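Local atomic coordinates of TonB-dependent siderophore receptor (Pseudomonas aeruginosa 39016, PDB entry 5NEC), a protein that probably takes up iron-bearing siderophores, and drug conjugates built on them, across the outer membrane in a TonB-dependent manner. Residues A[555-560]-A[583-588]; A[50-55]-A[128-133]; A[603-608]-A[634-639]; A[95-100]-A[145-150]. All blocks are in the same frame, centred on the assembly; numbering follows the deposited sequence.

Contact 1 (A[555-560]-A[583-588]); sequences AIFRTD and GVELSA. With C8E ((hydroxyethyloxy)tri(ethyloxy)octane), chain D.
F557 lays its ring over G583, and these two residues bury the most surface here. G583 CA sits over one ring face, 3.8 Å from the centroid of the F557 ring and 27° off the ring normal, a CH-pi contact offset toward the rim. G583 has no side chain, and the F557 ring lies directly against its CA. The ring gets there because CG of F557 stands between the backbone N and the carbonyl carbon (chi1 60°), which swings it across to the partner strand. E585, on the same face, brings its carboxylate obliquely to the ring, with OE2 of E585 3.7 Å from CE2 of F557. Its strongest polar partner is R98, which forms a salt bridge with E585 and a cation-pi contact with F557.

The backbones are joined by two hydrogen-bonded pairs. A555 N gives a 2.8 Å bond to E585 O, returned by E585 N to A555 O. F557 and G583 exchange a second pair of bonds. Between them lies the non-hydrogen-bonded pair I556 and V584, on the opposite face. Their CG2 methyls meet at 4.1 Å, I556 CG2 to V584 CG2. CD1 of I556 also touches the detergent tail, 3.8 Å from C8 of C8E. An outer face with I556 and V584 near detergent and an inner face whose E585 and F557 meet R98 of the plug fit neighbouring antiparallel strands of a TonB-dependent receptor barrel.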
# COMPACT_ATOMS: atom_id res chain seq x y z
N ALA A 555 14.66 0.53 16.65
CA ALA A 555 14.90 -0.89 16.38
C ALA A 555 16.12 -1.10 15.49
O ALA A 555 16.46 -0.26 14.68
CB ALA A 555 13.65 -1.56 15.78
N ILE A 556 16.79 -2.23 15.68
CA ILE A 556 17.80 -2.72 14.75
C ILE A 556 17.37 -4.11 14.38
O ILE A 556 16.79 -4.80 15.20
CB ILE A 556 19.23 -2.74 15.35
CG1 ILE A 556 19.35 -3.67 16.55
CG2 ILE A 556 19.64 -1.33 15.75
CD1 ILE A 556 20.78 -3.97 16.94
N PHE A 557 17.64 -4.53 13.15
CA PHE A 557 17.21 -5.85 12.71
C PHE A 557 18.12 -6.38 11.63
O PHE A 557 18.80 -5.61 10.94
CB PHE A 557 15.76 -5.80 12.20
CG PHE A 557 15.59 -4.88 11.04
CD1 PHE A 557 15.77 -5.35 9.75
CD2 PHE A 557 15.36 -3.54 11.26
CE1 PHE A 557 15.68 -4.48 8.68
CE2 PHE A 557 15.25 -2.66 10.20
CZ PHE A 557 15.40 -3.14 8.90
N ARG A 558 18.11 -7.70 11.48
CA ARG A 558 18.75 -8.38 10.38
C ARG A 558 17.77 -9.37 9.78
O ARG A 558 17.18 -10.17 10.51
CB ARG A 558 20.00 -9.13 10.84
CG ARG A 558 20.46 -10.20 9.85
CD ARG A 558 21.84 -10.73 10.15
NE ARG A 558 22.87 -9.73 9.93
CZ ARG A 558 24.17 -9.94 10.11
NH1 ARG A 558 24.61 -11.15 10.52
NH2 ARG A 558 25.04 -8.95 9.88
N THR A 559 17.63 -9.33 8.46
CA THR A 559 16.91 -10.35 7.72
C THR A 559 17.87 -11.10 6.80
O THR A 559 18.64 -10.48 6.07
CB THR A 559 15.78 -9.71 6.89
OG1 THR A 559 14.92 -8.97 7.76
CG2 THR A 559 14.98 -10.76 6.15
N ASP A 560 17.85 -12.43 6.86
CA ASP A 560 18.66 -13.31 5.99
C ASP A 560 17.70 -14.17 5.20
O ASP A 560 16.79 -14.75 5.79
CB ASP A 560 19.58 -14.23 6.81
CG ASP A 560 20.83 -13.53 7.33
OD1 ASP A 560 21.21 -12.44 6.83
OD2 ASP A 560 21.46 -14.09 8.25
N GLY A 583 19.25 -3.25 9.21
CA GLY A 583 18.66 -1.93 9.30
C GLY A 583 18.40 -1.36 10.67
O GLY A 583 18.51 -2.04 11.69
N VAL A 584 18.05 -0.07 10.66
CA VAL A 584 17.73 0.71 11.83
C VAL A 584 16.47 1.51 11.55
O VAL A 584 16.36 2.12 10.49
CB VAL A 584 18.86 1.70 12.19
CG1 VAL A 584 18.47 2.54 13.41
CG2 VAL A 584 20.18 0.96 12.42
N GLU A 585 15.55 1.52 12.51
CA GLU A 585 14.28 2.23 12.40
C GLU A 585 14.07 3.06 13.67
O GLU A 585 14.23 2.55 14.76
CB GLU A 585 13.13 1.24 12.18
CG GLU A 585 12.94 0.88 10.70
CD GLU A 585 12.22 -0.45 10.42
OE1 GLU A 585 11.72 -1.13 11.35
OE2 GLU A 585 12.16 -0.85 9.22
N LEU A 586 13.72 4.33 13.49
CA LEU A 586 13.36 5.24 14.58
C LEU A 586 11.98 5.80 14.31
O LEU A 586 11.70 6.17 13.18
CB LEU A 586 14.37 6.40 14.64
CG LEU A 586 15.86 6.06 14.71
CD1 LEU A 586 16.69 7.35 14.69
CD2 LEU A 586 16.16 5.22 15.94
N SER A 587 11.12 5.88 15.33
CA SER A 587 9.79 6.52 15.20
C SER A 587 9.46 7.47 16.35
O SER A 587 9.90 7.28 17.48
CB SER A 587 8.66 5.49 15.17
OG SER A 587 9.02 4.35 14.43
N ALA A 588 8.64 8.46 16.04
CA ALA A 588 8.07 9.37 17.02
C ALA A 588 6.63 9.64 16.58
O ALA A 588 6.39 10.00 15.43
CB ALA A 588 8.87 10.66 17.08
C1 C8E D . 23.87 -14.68 11.89
C2 C8E D . 24.13 -13.73 13.05
C3 C8E D . 22.88 -12.95 13.45
C4 C8E D . 23.20 -11.58 14.04
C5 C8E D . 21.99 -10.96 14.76
C6 C8E D . 22.03 -9.43 14.85
C7 C8E D . 20.93 -8.89 15.78
C8 C8E D . 20.49 -7.47 15.43

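Contact 2 (A[50-55]-A[128-133]); sequences TPRSVT and EVSKGP
R52 reaches S130 where strands 54-57 and 124-130 of the plug domain's mixed sheet run antiparallel. CG of R52 lies anti to the carbonyl carbon, and the chain then bends at chi3 (-44°). The bend brings the guanidinium edge to the serine hydroxyl. NH1 of R52 makes a weak hydrogen bond of 3.3 Å to OG of S130. At the same bend, CD of R52 packs 3.4 Å from O of P133.

K131 leaves its backbone beside S53, with CB of K131 4.0 Å from CB of S53. A bend at chi2 (-133°) leads the chain on to T55, where CE of K131 lies 3.8 Å from OG1 of T55, the two side chains crossing at a slant. S53 OG instead finds E538 on the barrel wall. V129 turns CB and CG2 to the T55 carbonyl, and V54 sets CG2 near the S130 hydroxyl.

The backbone supplies the firmer grip. T55 and V129 form a hydrogen-bonded pair, with V129 N 2.8 Å from T55 O. Beyond V54 and S130, which are a non-hydrogen-bonded pair, the pairing closes with K131 N giving a nearly straight bond of 3.0 Å to S53 O, at 176° about the hydrogen.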
# COMPACT_ATOMS: atom_id res chain seq x y z
N THR A 50 4.48 -4.79 22.40
CA THR A 50 4.54 -5.78 21.32
C THR A 50 6.00 -5.80 20.80
O THR A 50 6.56 -4.75 20.46
CB THR A 50 3.47 -5.50 20.23
OG1 THR A 50 2.17 -5.78 20.77
CG2 THR A 50 3.67 -6.36 18.98
N PRO A 51 6.62 -7.00 20.73
CA PRO A 51 8.04 -7.12 20.37
C PRO A 51 8.33 -7.12 18.86
O PRO A 51 9.04 -7.99 18.36
CB PRO A 51 8.42 -8.46 21.00
CG PRO A 51 7.15 -9.27 20.89
CD PRO A 51 6.05 -8.30 21.13
N ARG A 52 7.78 -6.13 18.14
CA ARG A 52 7.90 -6.02 16.68
C ARG A 52 7.77 -4.54 16.30
O ARG A 52 7.12 -3.76 17.00
CB ARG A 52 6.81 -6.83 15.98
CG ARG A 52 6.91 -8.35 16.21
CD ARG A 52 5.85 -9.19 15.49
NE ARG A 52 4.52 -8.59 15.62
CZ ARG A 52 3.95 -7.77 14.73
NH1 ARG A 52 4.55 -7.45 13.56
NH2 ARG A 52 2.75 -7.27 15.00
N SER A 53 8.37 -4.16 15.17
CA SER A 53 8.18 -2.81 14.64
C SER A 53 6.81 -2.69 13.97
O SER A 53 6.55 -3.32 12.95
CB SER A 53 9.28 -2.48 13.64
OG SER A 53 10.53 -2.43 14.31
N VAL A 54 5.92 -1.89 14.56
CA VAL A 54 4.59 -1.64 14.02
C VAL A 54 4.35 -0.14 14.01
O VAL A 54 4.52 0.50 15.04
CB VAL A 54 3.50 -2.32 14.85
CG1 VAL A 54 2.11 -1.98 14.29
CG2 VAL A 54 3.72 -3.83 14.89
N THR A 55 3.94 0.40 12.87
CA THR A 55 3.54 1.81 12.77
C THR A 55 2.11 1.89 12.26
O THR A 55 1.78 1.33 11.21
CB THR A 55 4.45 2.61 11.80
OG1 THR A 55 5.82 2.47 12.21
CG2 THR A 55 4.06 4.09 11.76
N GLU A 128 -2.19 -0.10 9.26
CA GLU A 128 -1.24 -0.73 10.18
C GLU A 128 -0.09 -1.39 9.41
O GLU A 128 -0.31 -2.33 8.64
CB GLU A 128 -1.98 -1.75 11.06
CG GLU A 128 -3.17 -1.14 11.80
CD GLU A 128 -3.92 -2.11 12.70
OE1 GLU A 128 -3.68 -3.33 12.63
OE2 GLU A 128 -4.78 -1.63 13.49
N VAL A 129 1.13 -0.89 9.62
CA VAL A 129 2.33 -1.37 8.93
C VAL A 129 3.16 -2.23 9.87
O VAL A 129 3.77 -1.73 10.79
CB VAL A 129 3.20 -0.18 8.43
CG1 VAL A 129 4.30 -0.66 7.49
CG2 VAL A 129 2.33 0.85 7.72
N SER A 130 3.19 -3.54 9.62
CA SER A 130 4.13 -4.46 10.29
C SER A 130 5.40 -4.57 9.47
O SER A 130 5.35 -5.03 8.33
CB SER A 130 3.51 -5.84 10.44
OG SER A 130 2.58 -5.82 11.49
N LYS A 131 6.53 -4.20 10.04
CA LYS A 131 7.78 -4.13 9.27
C LYS A 131 8.55 -5.44 9.22
O LYS A 131 9.22 -5.72 8.24
CB LYS A 131 8.64 -2.96 9.76
CG LYS A 131 7.87 -1.65 9.75
CD LYS A 131 8.65 -0.50 9.13
CE LYS A 131 8.17 0.84 9.67
NZ LYS A 131 9.07 1.95 9.21
N GLY A 132 8.45 -6.27 10.26
CA GLY A 132 8.98 -7.62 10.21
C GLY A 132 7.82 -8.59 10.16
O GLY A 132 6.66 -8.16 10.12
N PRO A 133 8.11 -9.90 10.18
CA PRO A 133 7.03 -10.89 10.05
C PRO A 133 6.09 -10.96 11.26
O PRO A 133 6.42 -10.46 12.36
CB PRO A 133 7.79 -12.21 9.89
CG PRO A 133 9.09 -11.97 10.58
CD PRO A 133 9.44 -10.53 10.33

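Contact 3 (A[603-608]-A[634-639]); sequences SYLDSE and PNTPKN
The Y604 ring meets N639 at its edge and K638 along its flank. OD1 of N639 lies near the ring plane, 3.6 Å from CD1 of Y604, with the amide and ring planes 44° apart. The same oxygen is hydrogen-bonded to the hydroxyl of Y602. K638 runs beside the tyrosine in the same direction, and its CE and CG come near CE1 of the ring. A bend at chi4 (71°) ends an otherwise extended lysine chain. It puts NZ of K638 3.6 Å from OD1 of D606, a long salt bridge, and also near OH of Y604.

L605 faces the other way. Its CB packs 3.9 Å from CG2 of T636, the two side chains crossing at about a right angle, and S607 touches the same methyl. T636 in turn ties its loop together, with OG1 of T636 bonded to O of P634.

One direct backbone bond joins the segments, L605 N to K638 O at 2.8 Å. Next to it, a water bridges S603 OG, 2.8 Å away, and P637 O, 2.6 Å away. Y604 and N639 form a non-hydrogen-bonded antiparallel pair at the start of strand 639-650. Here the loop leading into that strand joins barrel strand 596-609. The polar contacts of K638 with D606 and Y604 lie among partly exposed residues, and the long ion pair is probably modest in strength. The apolar contact of L605 with T636 lies among buried residues.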
# COMPACT_ATOMS: atom_id res chain seq x y z
N SER A 603 14.56 5.54 8.52
CA SER A 603 14.82 4.17 8.11
C SER A 603 16.18 4.08 7.43
O SER A 603 16.47 4.86 6.53
CB SER A 603 13.70 3.68 7.18
OG SER A 603 14.04 2.47 6.51
N TYR A 604 17.01 3.15 7.91
CA TYR A 604 18.28 2.81 7.31
C TYR A 604 18.21 1.35 6.90
O TYR A 604 17.95 0.49 7.72
CB TYR A 604 19.43 3.04 8.30
CG TYR A 604 20.78 2.57 7.79
CD1 TYR A 604 21.54 3.35 6.93
CD2 TYR A 604 21.29 1.31 8.17
CE1 TYR A 604 22.78 2.91 6.45
CE2 TYR A 604 22.53 0.86 7.71
CZ TYR A 604 23.27 1.68 6.86
OH TYR A 604 24.48 1.24 6.40
N LEU A 605 18.45 1.08 5.62
CA LEU A 605 18.38 -0.27 5.08
C LEU A 605 19.67 -0.53 4.32
O LEU A 605 19.90 0.04 3.26
CB LEU A 605 17.18 -0.39 4.14
CG LEU A 605 15.81 -0.17 4.81
CD1 LEU A 605 14.70 -0.08 3.77
CD2 LEU A 605 15.52 -1.28 5.80
N ASP A 606 20.53 -1.34 4.91
CA ASP A 606 21.75 -1.80 4.26
C ASP A 606 21.42 -3.17 3.70
O ASP A 606 21.33 -4.12 4.46
CB ASP A 606 22.90 -1.87 5.26
CG ASP A 606 24.15 -2.47 4.68
OD1 ASP A 606 24.42 -2.29 3.49
OD2 ASP A 606 24.87 -3.14 5.44
N SER A 607 21.24 -3.26 2.39
CA SER A 607 20.84 -4.50 1.75
C SER A 607 21.90 -5.01 0.78
O SER A 607 22.68 -4.24 0.25
CB SER A 607 19.51 -4.31 1.03
OG SER A 607 19.65 -3.55 -0.16
N GLU A 608 21.91 -6.32 0.57
CA GLU A 608 22.93 -6.97 -0.24
C GLU A 608 22.47 -8.29 -0.82
O GLU A 608 21.78 -9.05 -0.15
CB GLU A 608 24.19 -7.22 0.61
CG GLU A 608 25.38 -7.73 -0.21
CD GLU A 608 26.70 -7.79 0.55
OE1 GLU A 608 26.82 -7.20 1.64
OE2 GLU A 608 27.65 -8.41 0.03
N PRO A 634 16.78 -4.05 -5.23
CA PRO A 634 16.01 -3.00 -5.88
C PRO A 634 14.92 -2.45 -4.97
O PRO A 634 14.53 -3.10 -4.01
CB PRO A 634 15.39 -3.71 -7.11
CG PRO A 634 15.38 -5.16 -6.74
CD PRO A 634 16.59 -5.37 -5.88
N ASN A 635 14.45 -1.23 -5.23
CA ASN A 635 13.31 -0.65 -4.51
C ASN A 635 13.53 -0.59 -3.00
O ASN A 635 12.61 -0.78 -2.22
CB ASN A 635 12.03 -1.42 -4.90
CG ASN A 635 11.85 -1.50 -6.41
OD1 ASN A 635 11.72 -0.46 -7.08
ND2 ASN A 635 11.89 -2.71 -6.96
N THR A 636 14.76 -0.32 -2.61
CA THR A 636 15.19 -0.35 -1.21
C THR A 636 16.08 0.86 -0.95
O THR A 636 17.29 0.75 -1.08
CB THR A 636 15.96 -1.66 -0.91
OG1 THR A 636 15.19 -2.78 -1.35
CG2 THR A 636 16.26 -1.80 0.59
N PRO A 637 15.50 2.02 -0.61
CA PRO A 637 16.34 3.19 -0.34
C PRO A 637 17.14 2.97 0.93
O PRO A 637 16.60 2.49 1.93
CB PRO A 637 15.32 4.32 -0.14
CG PRO A 637 14.06 3.64 0.28
CD PRO A 637 14.07 2.30 -0.40
N LYS A 638 18.41 3.30 0.86
CA LYS A 638 19.32 3.08 1.97
C LYS A 638 18.92 3.96 3.15
O LYS A 638 18.89 3.48 4.27
CB LYS A 638 20.75 3.38 1.52
CG LYS A 638 21.83 2.87 2.44
CD LYS A 638 23.19 3.12 1.80
CE LYS A 638 24.32 2.70 2.73
NZ LYS A 638 24.39 1.22 2.85
N ASN A 639 18.61 5.22 2.87
CA ASN A 639 18.13 6.21 3.83
C ASN A 639 16.74 6.76 3.44
O ASN A 639 16.51 7.12 2.29
CB ASN A 639 19.10 7.38 3.87
CG ASN A 639 20.45 7.01 4.43
OD1 ASN A 639 20.56 6.57 5.58
ND2 ASN A 639 21.49 7.17 3.64
O HOH W 1 15.44 3.22 4.19

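Contact 4 (A[95-100]-A[145-150]); sequences PFIRGF and GSLNLV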
# COMPACT_ATOMS: atom_id res chain seq x y z
N PRO A 95 3.80 -2.78 -2.76
CA PRO A 95 4.73 -2.23 -1.77
C PRO A 95 5.96 -3.11 -1.48
O PRO A 95 5.86 -4.33 -1.51
CB PRO A 95 3.87 -2.10 -0.51
CG PRO A 95 2.79 -3.07 -0.69
CD PRO A 95 2.53 -3.18 -2.16
N PHE A 96 7.09 -2.47 -1.21
CA PHE A 96 8.32 -3.13 -0.75
C PHE A 96 8.62 -2.64 0.66
O PHE A 96 8.66 -1.43 0.90
CB PHE A 96 9.51 -2.81 -1.66
CG PHE A 96 9.47 -3.51 -2.99
CD1 PHE A 96 8.61 -3.07 -4.00
CD2 PHE A 96 10.31 -4.60 -3.24
CE1 PHE A 96 8.59 -3.71 -5.24
CE2 PHE A 96 10.28 -5.25 -4.47
CZ PHE A 96 9.43 -4.80 -5.47
N ILE A 97 8.84 -3.56 1.59
CA ILE A 97 9.02 -3.22 3.00
C ILE A 97 10.32 -3.87 3.46
O ILE A 97 10.49 -5.08 3.27
CB ILE A 97 7.81 -3.71 3.85
CG1 ILE A 97 6.51 -3.07 3.34
CG2 ILE A 97 8.04 -3.42 5.34
CD1 ILE A 97 5.24 -3.72 3.86
N ARG A 98 11.22 -3.07 4.03
CA ARG A 98 12.58 -3.52 4.38
C ARG A 98 13.24 -4.27 3.22
O ARG A 98 13.87 -5.33 3.41
CB ARG A 98 12.58 -4.39 5.63
CG ARG A 98 12.22 -3.63 6.89
CD ARG A 98 12.27 -4.58 8.07
NE ARG A 98 12.09 -3.91 9.35
CZ ARG A 98 11.99 -4.54 10.52
NH1 ARG A 98 12.05 -5.87 10.59
NH2 ARG A 98 11.83 -3.83 11.63
N GLY A 99 13.05 -3.71 2.03
CA GLY A 99 13.60 -4.22 0.79
C GLY A 99 13.08 -5.54 0.30
O GLY A 99 13.77 -6.22 -0.46
N PHE A 100 11.86 -5.89 0.70
CA PHE A 100 11.24 -7.14 0.29
C PHE A 100 9.81 -6.93 -0.20
O PHE A 100 9.05 -6.14 0.35
CB PHE A 100 11.29 -8.17 1.42
CG PHE A 100 12.69 -8.65 1.76
CD1 PHE A 100 13.44 -9.37 0.83
CD2 PHE A 100 13.26 -8.41 3.02
CE1 PHE A 100 14.72 -9.83 1.13
CE2 PHE A 100 14.54 -8.87 3.34
CZ PHE A 100 15.27 -9.57 2.39
N GLY A 145 7.26 -8.24 5.83
CA GLY A 145 6.39 -7.20 6.42
C GLY A 145 5.01 -7.19 5.77
O GLY A 145 4.80 -7.79 4.72
N SER A 146 4.04 -6.51 6.39
CA SER A 146 2.69 -6.45 5.83
C SER A 146 1.96 -5.14 6.12
O SER A 146 2.37 -4.34 6.96
CB SER A 146 1.86 -7.64 6.33
OG SER A 146 1.77 -7.63 7.73
N LEU A 147 0.89 -4.93 5.36
CA LEU A 147 -0.03 -3.81 5.54
C LEU A 147 -1.36 -4.40 5.95
O LEU A 147 -1.83 -5.35 5.32
CB LEU A 147 -0.23 -3.02 4.24
CG LEU A 147 0.99 -2.43 3.54
CD1 LEU A 147 0.58 -1.75 2.25
CD2 LEU A 147 1.70 -1.43 4.44
N ASN A 148 -1.95 -3.85 7.00
CA ASN A 148 -3.31 -4.17 7.39
C ASN A 148 -4.18 -2.92 7.36
O ASN A 148 -3.99 -1.99 8.16
CB ASN A 148 -3.35 -4.83 8.78
CG ASN A 148 -4.73 -5.36 9.12
OD1 ASN A 148 -5.44 -5.90 8.26
ND2 ASN A 148 -5.13 -5.18 10.37
N LEU A 149 -5.16 -2.93 6.45
CA LEU A 149 -6.05 -1.81 6.23
C LEU A 149 -7.35 -2.01 7.01
O LEU A 149 -8.11 -2.93 6.70
CB LEU A 149 -6.35 -1.68 4.73
CG LEU A 149 -5.17 -1.71 3.77
CD1 LEU A 149 -5.67 -1.33 2.39
CD2 LEU A 149 -4.04 -0.80 4.22
N VAL A 150 -7.59 -1.17 8.01
CA VAL A 150 -8.77 -1.30 8.86
C VAL A 150 -9.96 -0.54 8.24
O VAL A 150 -9.90 0.68 8.07
CB VAL A 150 -8.48 -0.78 10.30
CG1 VAL A 150 -9.64 -1.06 11.25
CG2 VAL A 150 -7.19 -1.41 10.85
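CG1 of I97 and CG of L147 both lie anti to the carbonyl carbon (chi1 -59° and -57°), and each side chain then extends from there toward the other segment. CD1 at the tip of I97 thus reaches the backbone at the start of strand 146-151, inside the plug. It meets the peptide that joins G145 to S146, lying 4.0 Å from C of G145 and equally far from N of S146. It also approaches L147, with CD1 of I97 4.3 Å from CD2 of L147.

The contact is sheet-to-sheet packing in the plug domain. Strand 94-97 belongs to a small antiparallel sheet of three strands. Strand 146-151 belongs to the five-stranded mixed sheet. Their short axes pass 8.8 Å apart at 122°. No hydrogen bond crosses between the segments; the contact is van der Waals packing of side chains and of I97 on backbone.

G145 comes nearest to strand 94-97 at I97. It has no side chain, and its backbone comes close against I97. Just past I97 the chain reverses in a type I' turn from I97 to F100. R98, in that turn, points its guanidinium to E585 and E538 of the barrel. The other branch of L147 serves the remaining apolar contact: the L147 and P95 side chains cross at a slant, with CD1 of L147 3.9 Å from CG of P95.

Contacts 1 and 3 belong to the barrel wall, and contacts 2 and 4 to the plug within it. Contact 4 lies nearest the centre of the chain and has no hydrogen bond or salt bridge across it. Contact 2 is also buried but rests on backbone pairing with polar side chains around it. Contact 1 has one face on the surface and one against the plug, and contact 3 is partly buried, with the only salt bridge across any of the four. Strands 579-589 and 596-609 are neighbours, joining contacts 1 and 3. Strands 124-130 and 146-151 likewise join contacts 2 and 4. R98 of contact 4 links plug to wall through E585 of contact 1, beside S53 of contact 2.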